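Local coordinates for glutaredoxin related protein (Sulfolobus solfataricus, PDB 4MNN) that probably exchanges thiols and disulfides in other proteins as an atypical disulfide oxidoreductase containing two thioredoxin-like regions, at residues Val6-Leu11 against Lys34-Val39; Gly55-Tyr60 against Ile127-Lys132; Leu78-Asn83 against Leu121-Gln126; Leu105-Thr108 against Lys113-Ile116; Tyr136-Thr139 against Glu144-Lys147. All blocks are in the same frame, centred on the assembly; numbering follows the deposited sequence.

Contact 1. Residues Val6-Leu11 against Lys34-Val39; sequences VIKEYL and KNYVNV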
# COMPACT_ATOMS: atom_id res chain seq x y z
N VAL A 6 -17.34 5.38 4.95
CA VAL A 6 -16.60 4.18 4.62
C VAL A 6 -15.39 3.99 5.53
O VAL A 6 -15.05 2.86 5.91
CB VAL A 6 -16.17 4.15 3.13
CG1 VAL A 6 -15.06 5.15 2.87
CG2 VAL A 6 -15.74 2.74 2.76
N ILE A 7 -14.76 5.08 5.92
CA ILE A 7 -13.59 4.93 6.81
C ILE A 7 -14.07 4.36 8.13
O ILE A 7 -13.47 3.44 8.69
CB ILE A 7 -12.91 6.28 7.04
CG1 ILE A 7 -12.29 6.74 5.71
CG2 ILE A 7 -11.85 6.18 8.22
CD1 ILE A 7 -11.78 8.20 5.73
N LYS A 8 -15.19 4.88 8.63
CA LYS A 8 -15.71 4.36 9.89
C LYS A 8 -16.10 2.89 9.79
O LYS A 8 -15.80 2.07 10.67
CB LYS A 8 -16.95 5.16 10.34
CG LYS A 8 -17.50 4.69 11.69
CD LYS A 8 -18.73 5.48 12.13
CE LYS A 8 -19.07 5.16 13.60
NZ LYS A 8 -19.89 6.23 14.26
N GLU A 9 -16.81 2.56 8.72
CA GLU A 9 -17.28 1.20 8.58
C GLU A 9 -16.16 0.19 8.53
O GLU A 9 -16.30 -0.93 9.04
CB GLU A 9 -18.19 1.09 7.37
CG GLU A 9 -19.55 1.74 7.62
CD GLU A 9 -20.30 1.09 8.77
OE1 GLU A 9 -20.65 1.79 9.74
OE2 GLU A 9 -20.55 -0.14 8.69
N TYR A 10 -15.03 0.59 7.95
CA TYR A 10 -13.91 -0.32 7.88
C TYR A 10 -13.03 -0.30 9.10
O TYR A 10 -12.56 -1.34 9.55
CB TYR A 10 -13.01 -0.01 6.68
CG TYR A 10 -13.49 -0.63 5.39
CD1 TYR A 10 -14.54 -0.08 4.69
CD2 TYR A 10 -12.91 -1.82 4.91
CE1 TYR A 10 -15.03 -0.69 3.53
CE2 TYR A 10 -13.38 -2.43 3.75
CZ TYR A 10 -14.45 -1.86 3.07
OH TYR A 10 -14.93 -2.47 1.93
N LEU A 11 -12.83 0.88 9.67
CA LEU A 11 -11.89 1.01 10.77
C LEU A 11 -12.38 1.05 12.19
O LEU A 11 -11.62 0.73 13.12
CB LEU A 11 -11.01 2.22 10.50
CG LEU A 11 -10.37 2.22 9.10
CD1 LEU A 11 -9.40 3.39 9.00
CD2 LEU A 11 -9.65 0.89 8.83
N LYS A 34 -7.57 9.27 12.13
CA LYS A 34 -7.12 9.44 13.49
C LYS A 34 -8.22 9.11 14.50
O LYS A 34 -7.94 8.77 15.66
CB LYS A 34 -6.63 10.89 13.66
CG LYS A 34 -5.34 11.03 14.41
CD LYS A 34 -4.91 12.48 14.43
CE LYS A 34 -3.92 12.73 15.57
NZ LYS A 34 -2.74 11.83 15.44
N ASN A 35 -9.47 9.16 14.06
CA ASN A 35 -10.58 8.87 14.95
C ASN A 35 -10.57 7.39 15.27
O ASN A 35 -11.12 6.97 16.28
CB ASN A 35 -11.94 9.25 14.33
CG ASN A 35 -12.01 10.70 13.88
OD1 ASN A 35 -11.53 11.61 14.56
ND2 ASN A 35 -12.62 10.92 12.73
N TYR A 36 -9.89 6.59 14.43
CA TYR A 36 -9.86 5.14 14.61
C TYR A 36 -8.54 4.44 14.81
O TYR A 36 -8.50 3.38 15.42
CB TYR A 36 -10.57 4.43 13.43
CG TYR A 36 -11.88 5.07 13.07
CD1 TYR A 36 -11.97 5.98 12.03
CD2 TYR A 36 -13.00 4.89 13.88
CE1 TYR A 36 -13.13 6.70 11.80
CE2 TYR A 36 -14.16 5.60 13.67
CZ TYR A 36 -14.22 6.51 12.64
OH TYR A 36 -15.37 7.25 12.45
N VAL A 37 -7.45 4.98 14.25
CA VAL A 37 -6.13 4.35 14.38
C VAL A 37 -5.10 5.42 14.69
O VAL A 37 -5.38 6.61 14.57
CB VAL A 37 -5.69 3.62 13.10
CG1 VAL A 37 -6.66 2.47 12.77
CG2 VAL A 37 -5.61 4.64 11.89
N ASN A 38 -3.89 5.01 15.08
CA ASN A 38 -2.87 6.01 15.38
C ASN A 38 -2.39 6.56 14.06
O ASN A 38 -2.10 5.78 13.14
CB ASN A 38 -1.69 5.36 16.10
CG ASN A 38 -2.11 4.71 17.43
OD1 ASN A 38 -2.83 5.30 18.21
ND2 ASN A 38 -1.63 3.50 17.67
N VAL A 39 -2.29 7.88 13.97
CA VAL A 39 -1.78 8.52 12.76
C VAL A 39 -0.62 9.46 13.14
O VAL A 39 -0.78 10.32 14.00
CB VAL A 39 -2.88 9.37 12.06
CG1 VAL A 39 -2.31 10.05 10.82
CG2 VAL A 39 -4.07 8.48 11.65

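Contact 2. Residues Gly55-Tyr60 against Ile127-Lys132; sequences GDRVYY and INENVK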
# COMPACT_ATOMS: atom_id res chain seq x y z
N GLY A 55 3.48 -1.82 15.23
CA GLY A 55 4.68 -1.82 16.04
C GLY A 55 5.82 -1.23 15.22
O GLY A 55 5.64 -0.23 14.53
N ASP A 56 7.00 -1.84 15.26
CA ASP A 56 8.12 -1.32 14.48
C ASP A 56 8.09 -1.85 13.05
O ASP A 56 8.91 -1.45 12.23
CB ASP A 56 9.47 -1.74 15.09
CG ASP A 56 9.78 -1.04 16.38
OD1 ASP A 56 9.52 0.19 16.45
OD2 ASP A 56 10.30 -1.71 17.31
N ARG A 57 7.18 -2.77 12.75
CA ARG A 57 7.19 -3.34 11.40
C ARG A 57 6.49 -2.51 10.33
O ARG A 57 5.34 -2.17 10.49
CB ARG A 57 6.56 -4.73 11.39
CG ARG A 57 6.46 -5.36 10.00
CD ARG A 57 6.03 -6.84 10.13
NE ARG A 57 5.73 -7.45 8.83
CZ ARG A 57 5.29 -8.69 8.66
NH1 ARG A 57 5.08 -9.47 9.72
NH2 ARG A 57 5.07 -9.16 7.44
N VAL A 58 7.19 -2.23 9.23
CA VAL A 58 6.60 -1.48 8.10
C VAL A 58 6.12 -2.50 7.07
O VAL A 58 6.91 -3.28 6.52
CB VAL A 58 7.65 -0.54 7.42
CG1 VAL A 58 7.02 0.17 6.20
CG2 VAL A 58 8.16 0.51 8.44
N TYR A 59 4.81 -2.54 6.83
CA TYR A 59 4.24 -3.46 5.87
C TYR A 59 4.44 -2.96 4.46
O TYR A 59 4.74 -3.74 3.56
CB TYR A 59 2.76 -3.68 6.16
CG TYR A 59 2.59 -4.55 7.38
CD1 TYR A 59 2.75 -4.03 8.66
CD2 TYR A 59 2.33 -5.92 7.24
CE1 TYR A 59 2.66 -4.87 9.81
CE2 TYR A 59 2.24 -6.76 8.37
CZ TYR A 59 2.41 -6.21 9.64
OH TYR A 59 2.31 -7.02 10.77
N TYR A 60 4.28 -1.66 4.27
CA TYR A 60 4.55 -1.08 2.96
C TYR A 60 4.47 0.43 3.03
O TYR A 60 4.03 0.99 4.04
CB TYR A 60 3.53 -1.61 1.93
CG TYR A 60 2.09 -1.26 2.23
CD1 TYR A 60 1.58 -0.00 1.91
CD2 TYR A 60 1.23 -2.18 2.86
CE1 TYR A 60 0.25 0.33 2.20
CE2 TYR A 60 -0.10 -1.85 3.17
CZ TYR A 60 -0.59 -0.61 2.84
OH TYR A 60 -1.90 -0.22 3.13
N ILE A 127 2.45 -11.67 4.70
CA ILE A 127 2.98 -13.03 4.81
C ILE A 127 4.48 -13.11 4.82
O ILE A 127 5.04 -14.02 5.42
CB ILE A 127 2.58 -13.90 3.59
CG1 ILE A 127 1.07 -13.97 3.42
CG2 ILE A 127 3.15 -15.30 3.72
CD1 ILE A 127 0.69 -14.49 2.07
N ASN A 128 5.13 -12.17 4.15
CA ASN A 128 6.57 -12.27 3.96
C ASN A 128 7.34 -11.01 4.34
O ASN A 128 7.36 -10.02 3.60
CB ASN A 128 6.76 -12.63 2.45
CG ASN A 128 8.20 -12.86 2.06
OD1 ASN A 128 8.48 -13.30 0.93
ND2 ASN A 128 9.11 -12.58 2.94
N GLU A 129 8.00 -11.07 5.50
CA GLU A 129 8.78 -9.94 5.99
C GLU A 129 10.05 -9.71 5.20
O GLU A 129 10.73 -8.69 5.40
CB GLU A 129 9.17 -10.16 7.45
CG GLU A 129 8.01 -10.39 8.36
CD GLU A 129 8.46 -10.72 9.76
OE1 GLU A 129 9.18 -9.87 10.36
OE2 GLU A 129 8.11 -11.83 10.25
N ASN A 130 10.40 -10.66 4.33
CA ASN A 130 11.64 -10.54 3.55
C ASN A 130 11.40 -9.75 2.27
O ASN A 130 12.33 -9.54 1.48
CB ASN A 130 12.15 -11.94 3.19
CG ASN A 130 12.48 -12.78 4.42
OD1 ASN A 130 12.06 -13.94 4.53
ND2 ASN A 130 13.22 -12.20 5.34
N VAL A 131 10.15 -9.35 2.04
CA VAL A 131 9.80 -8.55 0.86
C VAL A 131 9.67 -7.10 1.34
O VAL A 131 9.18 -6.87 2.43
CB VAL A 131 8.43 -9.02 0.25
CG1 VAL A 131 7.76 -7.87 -0.52
CG2 VAL A 131 8.65 -10.18 -0.74
N LYS A 132 10.14 -6.14 0.55
CA LYS A 132 9.98 -4.73 0.91
C LYS A 132 9.09 -4.15 -0.18
O LYS A 132 9.55 -3.88 -1.28
CB LYS A 132 11.32 -3.99 0.93
CG LYS A 132 11.11 -2.52 1.35
CD LYS A 132 12.37 -1.71 1.27
CE LYS A 132 12.13 -0.36 1.89
NZ LYS A 132 13.33 0.51 1.90
O HOH W 1 7.23 -4.82 2.80

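Contact 3. Residues Leu78-Asn83 against Leu121-Gln126; sequences LVRISN and LYQVSQ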
# COMPACT_ATOMS: atom_id res chain seq x y z
N LEU A 78 -5.67 -2.44 5.85
CA LEU A 78 -5.56 -2.06 7.26
C LEU A 78 -6.26 -3.10 8.16
O LEU A 78 -5.75 -3.51 9.21
CB LEU A 78 -6.21 -0.69 7.47
CG LEU A 78 -5.32 0.58 7.47
CD1 LEU A 78 -4.06 0.40 6.73
CD2 LEU A 78 -6.13 1.78 6.99
N VAL A 79 -7.47 -3.48 7.75
CA VAL A 79 -8.23 -4.44 8.54
C VAL A 79 -7.53 -5.80 8.56
O VAL A 79 -7.45 -6.44 9.61
CB VAL A 79 -9.65 -4.58 7.94
CG1 VAL A 79 -10.45 -5.69 8.68
CG2 VAL A 79 -10.36 -3.22 8.01
N ARG A 80 -7.04 -6.26 7.41
CA ARG A 80 -6.37 -7.57 7.35
C ARG A 80 -5.12 -7.59 8.21
O ARG A 80 -4.89 -8.54 8.96
CB ARG A 80 -6.01 -7.94 5.91
CG ARG A 80 -7.19 -8.19 4.97
CD ARG A 80 -6.79 -9.22 3.87
NE ARG A 80 -7.97 -9.59 3.10
CZ ARG A 80 -8.34 -9.01 1.96
NH1 ARG A 80 -7.60 -8.03 1.43
NH2 ARG A 80 -9.48 -9.37 1.37
N ILE A 81 -4.32 -6.53 8.12
CA ILE A 81 -3.10 -6.45 8.91
C ILE A 81 -3.44 -6.37 10.42
O ILE A 81 -2.81 -7.06 11.24
CB ILE A 81 -2.26 -5.23 8.46
CG1 ILE A 81 -1.66 -5.50 7.08
CG2 ILE A 81 -1.11 -4.95 9.44
CD1 ILE A 81 -1.20 -4.21 6.38
N SER A 82 -4.44 -5.57 10.77
CA SER A 82 -4.78 -5.41 12.18
C SER A 82 -5.33 -6.70 12.82
O SER A 82 -5.14 -6.93 14.01
CB SER A 82 -5.80 -4.28 12.35
OG SER A 82 -6.01 -4.02 13.73
N ASN A 83 -6.00 -7.52 12.01
CA ASN A 83 -6.58 -8.79 12.48
C ASN A 83 -5.65 -9.97 12.19
O ASN A 83 -5.90 -11.11 12.62
CB ASN A 83 -7.92 -9.05 11.80
CG ASN A 83 -9.02 -8.16 12.32
OD1 ASN A 83 -9.98 -7.88 11.62
ND2 ASN A 83 -8.89 -7.73 13.56
N LEU A 121 -0.64 -7.84 -3.52
CA LEU A 121 0.67 -7.55 -2.93
C LEU A 121 0.60 -7.12 -1.47
O LEU A 121 1.51 -7.42 -0.70
CB LEU A 121 1.42 -6.51 -3.78
CG LEU A 121 1.82 -7.07 -5.15
CD1 LEU A 121 2.48 -5.93 -5.99
CD2 LEU A 121 2.82 -8.26 -4.98
N TYR A 122 -0.49 -6.45 -1.06
CA TYR A 122 -0.62 -6.04 0.35
C TYR A 122 -0.62 -7.32 1.18
O TYR A 122 -0.05 -7.36 2.28
CB TYR A 122 -1.92 -5.30 0.61
CG TYR A 122 -1.95 -3.89 0.07
CD1 TYR A 122 -3.15 -3.34 -0.41
CD2 TYR A 122 -0.79 -3.10 0.06
CE1 TYR A 122 -3.20 -2.01 -0.88
CE2 TYR A 122 -0.82 -1.76 -0.41
CZ TYR A 122 -2.04 -1.23 -0.87
OH TYR A 122 -2.12 0.08 -1.27
N GLN A 123 -1.26 -8.36 0.66
CA GLN A 123 -1.31 -9.62 1.41
C GLN A 123 0.05 -10.30 1.40
O GLN A 123 0.43 -10.90 2.39
CB GLN A 123 -2.40 -10.51 0.85
CG GLN A 123 -3.77 -9.92 1.19
CD GLN A 123 -4.89 -10.70 0.59
OE1 GLN A 123 -5.32 -10.43 -0.53
NE2 GLN A 123 -5.36 -11.70 1.32
N VAL A 124 0.77 -10.21 0.29
CA VAL A 124 2.11 -10.77 0.25
C VAL A 124 3.02 -10.07 1.30
O VAL A 124 3.82 -10.72 2.00
CB VAL A 124 2.72 -10.61 -1.16
CG1 VAL A 124 4.17 -11.04 -1.16
CG2 VAL A 124 1.91 -11.41 -2.18
N SER A 125 2.88 -8.75 1.46
CA SER A 125 3.72 -8.02 2.44
C SER A 125 3.41 -8.46 3.88
O SER A 125 4.27 -8.37 4.76
CB SER A 125 3.52 -6.49 2.30
OG SER A 125 2.33 -6.00 2.91
N GLN A 126 2.19 -8.95 4.09
CA GLN A 126 1.77 -9.46 5.41
C GLN A 126 2.42 -10.80 5.72
O GLN A 126 2.83 -11.06 6.86
CB GLN A 126 0.27 -9.70 5.40
CG GLN A 126 -0.57 -8.70 6.08
CD GLN A 126 -2.04 -9.11 6.03
OE1 GLN A 126 -2.72 -8.85 5.05
NE2 GLN A 126 -2.51 -9.79 7.05

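Contact 4. Residues Leu105-Thr108 against Lys113-Ile116; sequences LFVT and KCPI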
# COMPACT_ATOMS: atom_id res chain seq x y z
N LEU A 105 5.31 -1.63 -7.04
CA LEU A 105 4.12 -1.67 -7.88
C LEU A 105 3.79 -0.25 -8.31
O LEU A 105 3.67 0.63 -7.47
CB LEU A 105 2.93 -2.23 -7.09
CG LEU A 105 1.59 -2.08 -7.84
CD1 LEU A 105 1.61 -2.94 -9.10
CD2 LEU A 105 0.39 -2.51 -6.94
N PHE A 106 3.69 -0.01 -9.62
CA PHE A 106 3.28 1.28 -10.14
C PHE A 106 1.82 1.21 -10.52
O PHE A 106 1.39 0.26 -11.18
CB PHE A 106 4.13 1.65 -11.35
CG PHE A 106 5.58 1.93 -10.98
CD1 PHE A 106 5.99 3.23 -10.72
CD2 PHE A 106 6.47 0.89 -10.75
CE1 PHE A 106 7.27 3.49 -10.23
CE2 PHE A 106 7.75 1.13 -10.26
CZ PHE A 106 8.14 2.44 -10.00
N VAL A 107 1.07 2.22 -10.11
CA VAL A 107 -0.35 2.32 -10.42
C VAL A 107 -0.70 3.76 -10.79
O VAL A 107 0.15 4.66 -10.72
CB VAL A 107 -1.24 1.97 -9.17
CG1 VAL A 107 -0.90 0.57 -8.62
CG2 VAL A 107 -1.04 3.04 -8.05
N THR A 108 -1.95 3.96 -11.22
CA THR A 108 -2.52 5.30 -11.43
C THR A 108 -4.00 5.13 -11.05
O THR A 108 -4.49 4.01 -10.97
CB THR A 108 -2.43 5.81 -12.89
OG1 THR A 108 -3.24 4.98 -13.75
CG2 THR A 108 -0.99 5.76 -13.35
N LYS A 113 -7.04 -2.71 -13.45
CA LYS A 113 -6.40 -3.82 -12.78
C LYS A 113 -5.49 -3.45 -11.63
O LYS A 113 -5.02 -4.33 -10.94
CB LYS A 113 -5.60 -4.69 -13.77
CG LYS A 113 -6.45 -5.51 -14.73
CD LYS A 113 -5.61 -6.42 -15.60
CE LYS A 113 -4.64 -5.64 -16.47
NZ LYS A 113 -5.30 -4.64 -17.39
N CYS A 114 -5.26 -2.17 -11.38
CA CYS A 114 -4.33 -1.83 -10.31
C CYS A 114 -4.80 -2.21 -8.90
O CYS A 114 -4.02 -2.74 -8.14
CB CYS A 114 -3.98 -0.34 -10.34
SG CYS A 114 -2.96 0.18 -11.78
N PRO A 115 -6.07 -1.94 -8.56
CA PRO A 115 -6.50 -2.31 -7.21
C PRO A 115 -6.43 -3.79 -6.94
O PRO A 115 -6.19 -4.19 -5.81
CB PRO A 115 -7.92 -1.72 -7.11
CG PRO A 115 -8.36 -1.56 -8.56
CD PRO A 115 -7.08 -1.11 -9.25
N ILE A 116 -6.62 -4.61 -7.97
CA ILE A 116 -6.56 -6.05 -7.83
C ILE A 116 -5.10 -6.43 -7.49
O ILE A 116 -4.85 -7.25 -6.60
CB ILE A 116 -6.99 -6.74 -9.15
CG1 ILE A 116 -8.28 -6.08 -9.68
CG2 ILE A 116 -7.18 -8.23 -8.93
CD1 ILE A 116 -8.80 -6.61 -11.01

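Contact 5. Residues Tyr136-Thr139 against Glu144-Lys147; sequences YDAT and ERDK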
# COMPACT_ATOMS: atom_id res chain seq x y z
N TYR A 136 3.71 2.97 -5.93
CA TYR A 136 3.88 4.33 -6.44
C TYR A 136 2.76 4.75 -7.35
O TYR A 136 2.44 4.03 -8.28
CB TYR A 136 5.16 4.45 -7.28
CG TYR A 136 6.44 4.22 -6.52
CD1 TYR A 136 6.92 2.92 -6.29
CD2 TYR A 136 7.17 5.30 -6.03
CE1 TYR A 136 8.11 2.70 -5.59
CE2 TYR A 136 8.36 5.10 -5.32
CZ TYR A 136 8.83 3.80 -5.11
OH TYR A 136 10.00 3.61 -4.41
N ASP A 137 2.17 5.91 -7.08
CA ASP A 137 1.16 6.50 -7.97
C ASP A 137 2.07 7.15 -9.05
O ASP A 137 2.75 8.16 -8.81
CB ASP A 137 0.35 7.59 -7.26
CG ASP A 137 -0.65 8.30 -8.21
OD1 ASP A 137 -0.41 8.37 -9.43
OD2 ASP A 137 -1.67 8.81 -7.73
N ALA A 138 2.09 6.52 -10.22
CA ALA A 138 2.93 6.95 -11.33
C ALA A 138 2.63 8.35 -11.86
O ALA A 138 3.48 8.93 -12.56
CB ALA A 138 2.80 5.93 -12.47
N THR A 139 1.43 8.88 -11.57
CA THR A 139 1.08 10.24 -12.01
C THR A 139 1.72 11.27 -11.11
O THR A 139 2.02 12.40 -11.52
CB THR A 139 -0.47 10.48 -12.02
OG1 THR A 139 -0.99 10.47 -10.67
CG2 THR A 139 -1.15 9.42 -12.85
N GLU A 144 10.17 8.35 -10.73
CA GLU A 144 10.28 6.94 -10.44
C GLU A 144 9.68 6.12 -11.60
O GLU A 144 10.25 5.12 -12.05
CB GLU A 144 9.56 6.63 -9.12
CG GLU A 144 10.32 7.21 -7.92
CD GLU A 144 11.71 6.61 -7.79
OE1 GLU A 144 12.65 7.32 -7.36
OE2 GLU A 144 11.87 5.42 -8.10
N ARG A 145 8.53 6.56 -12.10
CA ARG A 145 7.85 5.87 -13.20
C ARG A 145 8.81 5.72 -14.39
O ARG A 145 8.98 4.64 -14.97
CB ARG A 145 6.63 6.71 -13.64
CG ARG A 145 5.91 6.18 -14.88
CD ARG A 145 4.94 7.22 -15.48
NE ARG A 145 5.69 8.29 -16.15
CZ ARG A 145 5.31 9.56 -16.18
NH1 ARG A 145 4.18 9.94 -15.59
NH2 ARG A 145 6.06 10.48 -16.79
N ASP A 146 9.45 6.83 -14.75
CA ASP A 146 10.35 6.80 -15.90
C ASP A 146 11.64 6.06 -15.65
O ASP A 146 12.19 5.44 -16.57
CB ASP A 146 10.59 8.23 -16.39
CG ASP A 146 9.35 8.81 -17.05
OD1 ASP A 146 8.56 8.01 -17.61
OD2 ASP A 146 9.15 10.05 -17.02
N LYS A 147 12.10 6.06 -14.41
CA LYS A 147 13.32 5.38 -14.05
C LYS A 147 13.17 3.89 -14.37
O LYS A 147 14.11 3.22 -14.86
CB LYS A 147 13.59 5.56 -12.56
CG LYS A 147 14.78 4.76 -12.05
CD LYS A 147 15.09 5.07 -10.59
CE LYS A 147 16.25 4.18 -10.10
NZ LYS A 147 16.46 4.35 -8.63

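Contact 1. Residues Val6-Leu11 against Lys34-Val39
Tyr-36 carries nearly all of this meeting, setting its side chain across Ile-7, Lys-8 and Leu-11, residues that line one flank of helix 4-11. Just before it, Asn-35 CB lies over one face of the Tyr-36 ring, offset toward the rim. The Tyr-36 CB is directed at the helix. It packs 3.7 Å from Leu-11 CB, and chi1 of -46°, with CG beside the backbone N, carries the ring over the helix flank. There Tyr-36 CD1 is 3.8 Å from Ile-7 CG2, and Lys-8 CA makes an off-centre CH-pi contact 4.2 Å from the ring centroid. Farther out, Tyr-36 OH lies 3.4 Å from Lys-8 CB, against the aliphatic part of an extended lysine whose amine runs on away from the contact. An aromatic residue suits the place because it is long enough to span three helix residues; a serine here would probably leave a gap beside Ile-7 and strip the Lys-8 methylenes of the phenol they lie against. After it, Val-37 touches Ile-14, Ile-19 and Ile-21, and Asn-38 pairs by its backbone with Ile-21, entering edge strand 38-41. Leu-11 is further covered by Phe-33 of helix 27-33 and by Leu-75 and Leu-78 of helix 71-83.

Contact 2. Residues Gly55-Tyr60 against Ile127-Lys132
Extended from CG to NE, and with CG set opposite the backbone N (chi1 177°), the side chain of Arg-57 reaches from strand 57-63 to Glu-129, which leans in with CG beside its own backbone N (chi1 -56°). The contact lies at the end of the thioredoxin-fold sheet, where strand 57-63 of one thioredoxin-like region neighbours strand 131-137 of the other; Glu-129 sits in the type I beta turn from Asn-128 to Val-131 that leads into the latter. The guanidinium is sandwiched. Glu-129 CG rests over its centre, 3.2 Å from Arg-57 CZ, a tight fit, while Tyr-59 CE2 covers the opposite face nearer the rim. The carboxylate of Glu-129 is stacked on the guanidinium, their planes 21° apart. Arg-57 NH1 and Glu-129 OE2 are 3.9 Å apart, a long salt bridge in which the oxygen stands well out of the guanidinium plane, so the charges attract without an N-H aimed at the acid. The firmer polar anchors of Arg-57 are Ser-125 O and Gln-126 O, carbonyls near the C-terminal end of helix 114-127, both bonded by NH2; a positive group is probably welcome at that end. A leucine in its place would probably leave those two carbonyls without their donor and Glu-129 without its nearby charge. Closer to the strand backbones, a water sits 2.8 Å from Tyr-59 O and 2.9 Å from Val-131 O, placed to donate a hydrogen to either carbonyl.

Contact 3. Residues Leu78-Asn83 against Leu121-Gln126
Two sheet-covering helices of the thioredoxin-like fold, one from each of the two thioredoxin-like regions, pack side by side where Arg-80 and Ile-81 of helix 71-83 meet Gln-123 and Gln-126 of helix 114-127. The short segments run nearly the same way, at 17°, with axes 10.4 Å apart at their closest. Arg-80 sends its extended chain along the second helix and lays its guanidinium flat against the amide of Gln-123, the planes 12° apart; Arg-80 NH1 is 3.9 Å from Gln-123 CD, and the same NH1 also forms a salt bridge with Glu-119. Toward the C-terminal ends, Gln-126 reaches across to the other helix. Its chi1 of -103° is pulled away from a staggered value, and from there the chain runs straight, placing CG 3.5 Å from Ile-81 CG1 and OE1 3.5 Å from Arg-80 CB. A long, flexible glutamine suits this place because its methylenes pack on aliphatic carbons while the amide finds polar company: Gln-126 NE2 donates to Val-85 O. Within its own helix, Ser-125 OG donates to Tyr-122 O at 2.8 Å, joining Gln-126 N on the same face of that carbonyl. Below the pair lies the sheet: Ile-81 touches Ile-19 and Tyr-59, Tyr-122 stacks on Tyr-60 and meets Leu-133 and Ile-135, and Leu-121 also rests on Leu-133 of strand 131-137.

Contact 4. Residues Leu105-Thr108 against Lys113-Ile116
Cys-114 faces Val-107 where helix 114-127 begins above the end of strand 101-107, the first strand and helix of a beta-alpha-beta unit of the thioredoxin fold. Starting at its CB, the cysteine already touches the strand: this carbon lies 3.6 Å from Val-107 CG1 and 3.8 Å from Val-107 CB. One bond farther, SG stands beside the backbone N of its own residue (chi1 -69°) and comes down on the base of the valine, 3.6 Å from Val-107 CB and equally far from Val-107 CA. The sulfur also lies 4.0 Å from Thr-108 N, at the point where the strand gives way to loop. The valine meets it with CG1 beside its own backbone N, while CG2 takes the crowded position between N and the carbonyl carbon. A beta-branched residue serves well here, since its branching carbon sits close to the main chain and offers the sulfur a compact apolar floor. Below, Leu-105 touches Thr-117, Ala-118 and Leu-121 of the same helix. The path of Cys-114 ends in the disulfide to SG of Cys-111, within a CxxC pattern at a helix start like that of thioredoxins. Packed on Val-107, the sulfur is buried against hydrocarbon in the oxidised form, consistent with the more sheltered second cysteine of a redox-active pair, though its role in exchange here is inferred from the family.

Contact 5. Residues Tyr136-Thr139 against Glu144-Lys147
Two donors of Thr-139 converge on Asp-137 OD1 and probably steady the bend in which Ala-138 meets Arg-145: Thr-139 N bonds to OD1 of Asp-137 at 2.9 Å, forming an Asx turn, and OG1 of Thr-139 donates to the same oxygen across an unusually short 2.5 Å, whose exact length should not be pressed. The turn ends strand 131-137 of the thioredoxin-like fold and starts the connection to helix 142-147, which folds back beside it. Both donors reach OD1 from the same face of the carboxylate plane, the hydroxyl on the syn side and the amide on the anti side. An aspartate is short enough to turn back on its own backbone in this way. Across the contact, Ala-138 CB packs 3.9 Å from Arg-145 CD, a small side chain against which the arginine methylenes can lie. Bent at chi3 (73°), Arg-145 turns its guanidinium back so that NH1 makes a weak bond to Ala-138 O, 3.3 Å long and strongly angled. Nearer the sheet, Tyr-136 CE2 is 3.9 Å from Glu-144 CG, so the glutamate meets the ring through its methylene; that ring also stacks on Tyr-63 and meets Phe-106. The remaining nitrogens of Arg-145 grip its neighbour Asp-146 side-on: NH2 reaches Asp-146 OD2 at 3.1 Å, while NE donates in the guanidinium plane to Asp-146 OD1, 3.2 Å away and nearly straight at 167°.

In the fold
All but contact 3 reach one mixed sheet, and contact 3 joins two helices that pack on it. Contacts 1 and 5, with centres about 28 Å apart, lie on opposite sides of the chain's centre, in different thioredoxin-like regions. Contacts 2 and 3, about 10 Å apart between centres, each pair one region with the other, through neighbouring strands and through helices 71-83 and 114-127. Along the chain, contact 1 closes first; contact 4 is nested within contact 3, itself nested within contact 2, and contact 5 follows. Contacts 4 and 5 adjoin through strands 101-107 and 131-137; the latter also neighbours strand 57-63, so the CxxC disulfide rests on a sheet shared by both regions.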